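Aminomethyltransferase (Bartonella henselae, PDB 3GIR) is an aminomethyltransferase-family protein that combines a folate-binding domain with a C-terminal barrel domain. Local coordinates at residues P103-L108 against R287-F292; R255-L260 against F343-D348. All coordinates share one frame; numbering follows the deposited sequence.

Contact 1 (P103-L108 against R287-F292); sequences PVDAAL and REKAQF
Pro103 and Phe292 meet where the loop between helix 94-101 and strand 114-120, within the folate-binding family region, runs past the segment that leaves the C-terminal end of helix 284-289. The proline lies over one face of the phenylalanine ring: its CB stands 3.5 Å from the ring centroid, 5° off the normal, in a CH-pi contact. CA of Pro103 follows over the same face, 3.6 Å from CG of Phe292. With CG held between its backbone N and carbonyl carbon (chi1 58°), the Phe292 ring turns that face to the proline. Proline suits the place, since its compact, rigid ring lays CB and CA on the phenyl face and gives up little freedom on packing.

A second link is ionic. NZ of Lys289, in the last turn of the helix, lies 2.7 Å from OD2 of Asp105, a salt bridge whose two side chains cross at about a right angle. The ammonium meets OD2 from above the carboxylate plane, 56° out of it, and the lysine chain bends at chi3 and chi4 to reach it. OD2 also takes a weak hydrogen bond from Asn285, while OD1 receives a weak one from Ala107 N, 3.3 Å away. A buried CH-pi contact is thus joined to a charge pair nearer solvent, and the lysine and amide donors would probably favour an ionised Asp105.

Contact 2 (R255-L260 against F343-D348); sequences RLEAGL and FGPSFD
Glu257, in the last turn of helix 248-257, meets the turn after Gly344. Two residues earlier, Arg255 forms salt bridges with Asp252 and Asp266 and sends NH1 to Leu260 O, 2.9 Å away, within the guanidinium plane. Its guanidinium group, with several N-H donors, thereby ties the helix end to the chain that follows. The Glu257 chain is extended beyond CG (chi2 -175°), long enough to bring OE2 to the turn. There OE2 accepts a nearly straight bond from Phe347 N, 2.9 Å and 166°, which arrives from above the carboxylate plane, and a weak, more bent one from Ser346 N, also 2.9 Å. Gly344 suits its place because a CB there would point into OE2. The other oxygen, OE1, forms a salt bridge with Arg73 and lies 3.3 Å from Ser346 CB; the Ser346 hydroxyl itself is hydrogen-bonded to His69. Gly259, with positive phi, closes the helix in a Schellman motif, a backbone shape glycine adopts easily. The helix end faces the turn between strands 334-344 and 349-356, with Leu256 against the latter strand, Pro345 packed on helix 65-74 and the Phe347 ring edge-to-face with Phe385.

Contacts 1 and 2 lie on opposite sides of the chain's centre, their own centres 33 Å apart and their nearest atoms about 16 Å apart. Along the chain they interlock: 103-108 comes first, then 255-260, 287-292 and finally 343-348, and helix 284-289 is the next helix in the chain after 248-257. Contact 1, its centre about 22 Å from the centre of the chain, joins a loop of the folate-binding family region to the end of that second helix. Contact 2, centred about 14 Å from the same point, bridges the folate-binding and C-terminal barrel family regions. The sodium ion is held elsewhere, by Leu238, Asp240 and Val243, none of which belongs to either contact.

Contact 1 (P103-L108 against R287-F292)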
# COMPACT_ATOMS: atom_id res chain seq x y z
N PRO A 103 -16.22 2.12 3.97
CA PRO A 103 -17.05 2.83 2.97
C PRO A 103 -17.11 2.10 1.62
O PRO A 103 -16.63 2.60 0.60
CB PRO A 103 -16.35 4.19 2.84
CG PRO A 103 -14.90 3.86 3.13
CD PRO A 103 -14.91 2.73 4.14
N VAL A 104 -17.77 0.94 1.63
CA VAL A 104 -17.91 0.07 0.48
C VAL A 104 -19.36 -0.37 0.39
O VAL A 104 -20.11 -0.30 1.36
CB VAL A 104 -16.99 -1.19 0.61
CG1 VAL A 104 -15.50 -0.80 0.81
CG2 VAL A 104 -17.45 -2.14 1.77
N ASP A 105 -19.78 -0.75 -0.80
CA ASP A 105 -21.03 -1.51 -0.95
C ASP A 105 -20.63 -2.96 -1.20
O ASP A 105 -20.41 -3.39 -2.31
CB ASP A 105 -21.92 -0.96 -2.10
CG ASP A 105 -23.31 -1.62 -2.11
OD1 ASP A 105 -23.47 -2.67 -1.42
OD2 ASP A 105 -24.23 -1.11 -2.82
N ALA A 106 -20.47 -3.68 -0.11
CA ALA A 106 -19.95 -5.03 -0.15
C ALA A 106 -20.87 -5.97 -0.97
O ALA A 106 -20.39 -6.94 -1.54
CB ALA A 106 -19.69 -5.57 1.29
N ALA A 107 -22.17 -5.67 -1.01
CA ALA A 107 -23.12 -6.51 -1.73
C ALA A 107 -22.83 -6.42 -3.23
O ALA A 107 -22.92 -7.42 -3.95
CB ALA A 107 -24.59 -6.10 -1.40
N LEU A 108 -22.40 -5.26 -3.71
CA LEU A 108 -22.12 -5.07 -5.16
C LEU A 108 -20.77 -5.63 -5.58
O LEU A 108 -20.55 -5.89 -6.74
CB LEU A 108 -22.16 -3.59 -5.55
CG LEU A 108 -23.46 -2.80 -5.35
CD1 LEU A 108 -23.32 -1.40 -5.99
CD2 LEU A 108 -24.74 -3.55 -5.85
N ARG A 287 -21.62 7.00 -1.02
CA ARG A 287 -21.71 8.32 -0.39
C ARG A 287 -23.16 8.69 -0.12
O ARG A 287 -23.51 9.19 0.95
CB ARG A 287 -21.09 9.40 -1.30
CG ARG A 287 -19.58 9.29 -1.50
CD ARG A 287 -19.04 10.42 -2.38
NE ARG A 287 -17.76 10.06 -2.99
CZ ARG A 287 -16.96 10.87 -3.67
NH1 ARG A 287 -17.28 12.15 -3.86
NH2 ARG A 287 -15.82 10.40 -4.16
N GLU A 288 -24.00 8.36 -1.08
CA GLU A 288 -25.42 8.71 -0.98
C GLU A 288 -26.14 7.87 0.06
O GLU A 288 -26.94 8.41 0.82
CB GLU A 288 -26.06 8.65 -2.36
CG GLU A 288 -25.54 9.83 -3.20
CD GLU A 288 -26.08 9.91 -4.63
OE1 GLU A 288 -26.68 8.92 -5.12
OE2 GLU A 288 -25.84 10.99 -5.26
N LYS A 289 -25.80 6.59 0.16
CA LYS A 289 -26.37 5.75 1.22
C LYS A 289 -25.85 6.14 2.60
O LYS A 289 -26.57 6.10 3.59
CB LYS A 289 -26.06 4.29 0.93
CG LYS A 289 -27.18 3.60 0.18
CD LYS A 289 -26.90 2.12 -0.03
CE LYS A 289 -25.86 1.89 -1.12
NZ LYS A 289 -26.14 0.59 -1.82
N ALA A 290 -24.56 6.50 2.68
CA ALA A 290 -23.99 7.01 3.93
C ALA A 290 -24.18 6.07 5.10
O ALA A 290 -24.42 6.51 6.21
CB ALA A 290 -24.58 8.41 4.27
N GLN A 291 -23.97 4.78 4.89
CA GLN A 291 -24.20 3.80 5.97
C GLN A 291 -22.91 3.37 6.71
O GLN A 291 -22.98 2.65 7.68
CB GLN A 291 -25.02 2.62 5.50
CG GLN A 291 -24.35 1.73 4.50
CD GLN A 291 -25.20 0.54 4.04
OE1 GLN A 291 -25.73 0.52 2.91
NE2 GLN A 291 -25.30 -0.49 4.89
N PHE A 292 -21.76 3.81 6.21
CA PHE A 292 -20.50 3.43 6.83
C PHE A 292 -20.12 4.28 8.02
O PHE A 292 -20.47 5.49 8.10
CB PHE A 292 -19.36 3.45 5.81
CG PHE A 292 -19.14 4.78 5.12
CD1 PHE A 292 -18.23 5.68 5.58
CD2 PHE A 292 -19.77 5.08 3.93
CE1 PHE A 292 -18.01 6.89 4.93
CE2 PHE A 292 -19.49 6.29 3.28
CZ PHE A 292 -18.61 7.15 3.81

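Contact 2 (R255-L260 against F343-D348)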
# COMPACT_ATOMS: atom_id res chain seq x y z
N ARG A 255 7.06 2.15 -4.89
CA ARG A 255 5.76 2.64 -4.60
C ARG A 255 5.67 4.16 -4.71
O ARG A 255 4.63 4.68 -5.12
CB ARG A 255 5.25 2.13 -3.24
CG ARG A 255 5.94 2.71 -2.00
CD ARG A 255 5.22 3.91 -1.55
NE ARG A 255 5.99 4.56 -0.50
CZ ARG A 255 5.67 5.72 0.09
NH1 ARG A 255 4.59 6.40 -0.20
NH2 ARG A 255 6.50 6.15 1.05
N LEU A 256 6.71 4.85 -4.30
CA LEU A 256 6.71 6.32 -4.34
C LEU A 256 6.74 6.84 -5.77
O LEU A 256 5.94 7.72 -6.13
CB LEU A 256 7.87 6.83 -3.48
CG LEU A 256 8.09 8.35 -3.37
CD1 LEU A 256 6.74 9.05 -3.08
CD2 LEU A 256 9.24 8.66 -2.38
N GLU A 257 7.53 6.24 -6.63
CA GLU A 257 7.43 6.50 -8.13
C GLU A 257 6.02 6.30 -8.67
O GLU A 257 5.56 7.00 -9.56
CB GLU A 257 8.43 5.65 -8.90
CG GLU A 257 9.81 6.12 -8.85
CD GLU A 257 10.73 5.31 -9.73
OE1 GLU A 257 10.30 4.21 -10.15
OE2 GLU A 257 11.87 5.75 -9.99
N ALA A 258 5.34 5.24 -8.20
CA ALA A 258 3.97 4.88 -8.60
C ALA A 258 2.86 5.76 -8.00
O ALA A 258 1.71 5.55 -8.27
CB ALA A 258 3.65 3.37 -8.34
N GLY A 259 3.24 6.68 -7.15
CA GLY A 259 2.32 7.56 -6.49
C GLY A 259 1.47 6.98 -5.39
O GLY A 259 0.36 7.52 -5.07
N LEU A 260 1.91 5.87 -4.81
CA LEU A 260 1.11 5.14 -3.85
C LEU A 260 1.36 5.58 -2.46
O LEU A 260 2.51 5.79 -2.08
CB LEU A 260 1.35 3.63 -4.00
CG LEU A 260 1.23 3.09 -5.43
CD1 LEU A 260 1.63 1.61 -5.51
CD2 LEU A 260 -0.18 3.33 -5.87
N PHE A 343 15.34 8.71 -3.79
CA PHE A 343 15.78 8.69 -5.16
C PHE A 343 14.97 7.68 -5.93
O PHE A 343 14.86 6.52 -5.49
CB PHE A 343 17.26 8.38 -5.25
CG PHE A 343 17.80 8.47 -6.65
CD1 PHE A 343 18.12 9.70 -7.21
CD2 PHE A 343 18.05 7.32 -7.39
CE1 PHE A 343 18.59 9.76 -8.50
CE2 PHE A 343 18.55 7.38 -8.64
CZ PHE A 343 18.78 8.61 -9.20
N GLY A 344 14.37 8.09 -7.04
CA GLY A 344 13.66 7.12 -7.89
C GLY A 344 14.52 6.73 -9.08
O GLY A 344 14.70 7.55 -9.97
N PRO A 345 15.04 5.52 -9.13
CA PRO A 345 15.96 5.17 -10.23
C PRO A 345 15.31 5.15 -11.61
O PRO A 345 16.00 5.32 -12.64
CB PRO A 345 16.44 3.77 -9.85
CG PRO A 345 16.31 3.73 -8.38
CD PRO A 345 15.05 4.46 -8.10
N SER A 346 14.01 4.90 -11.67
CA SER A 346 13.28 4.88 -12.95
C SER A 346 13.02 6.30 -13.40
O SER A 346 13.27 6.64 -14.56
CB SER A 346 12.01 4.06 -12.92
OG SER A 346 12.26 2.78 -12.46
N PHE A 347 12.60 7.15 -12.48
CA PHE A 347 12.40 8.57 -12.75
C PHE A 347 13.74 9.27 -13.02
O PHE A 347 13.75 10.31 -13.72
CB PHE A 347 11.72 9.22 -11.54
CG PHE A 347 11.27 10.64 -11.79
CD1 PHE A 347 10.30 10.88 -12.75
CD2 PHE A 347 11.81 11.69 -11.11
CE1 PHE A 347 9.85 12.19 -13.00
CE2 PHE A 347 11.38 13.04 -11.33
CZ PHE A 347 10.38 13.26 -12.28
N ASP A 348 14.82 8.66 -12.52
CA ASP A 348 16.19 9.13 -12.56
C ASP A 348 16.35 10.47 -11.88
O ASP A 348 17.00 11.38 -12.40
CB ASP A 348 16.74 9.18 -13.97
CG ASP A 348 18.24 9.27 -14.00
OD1 ASP A 348 18.93 8.81 -13.05
OD2 ASP A 348 18.72 9.86 -14.98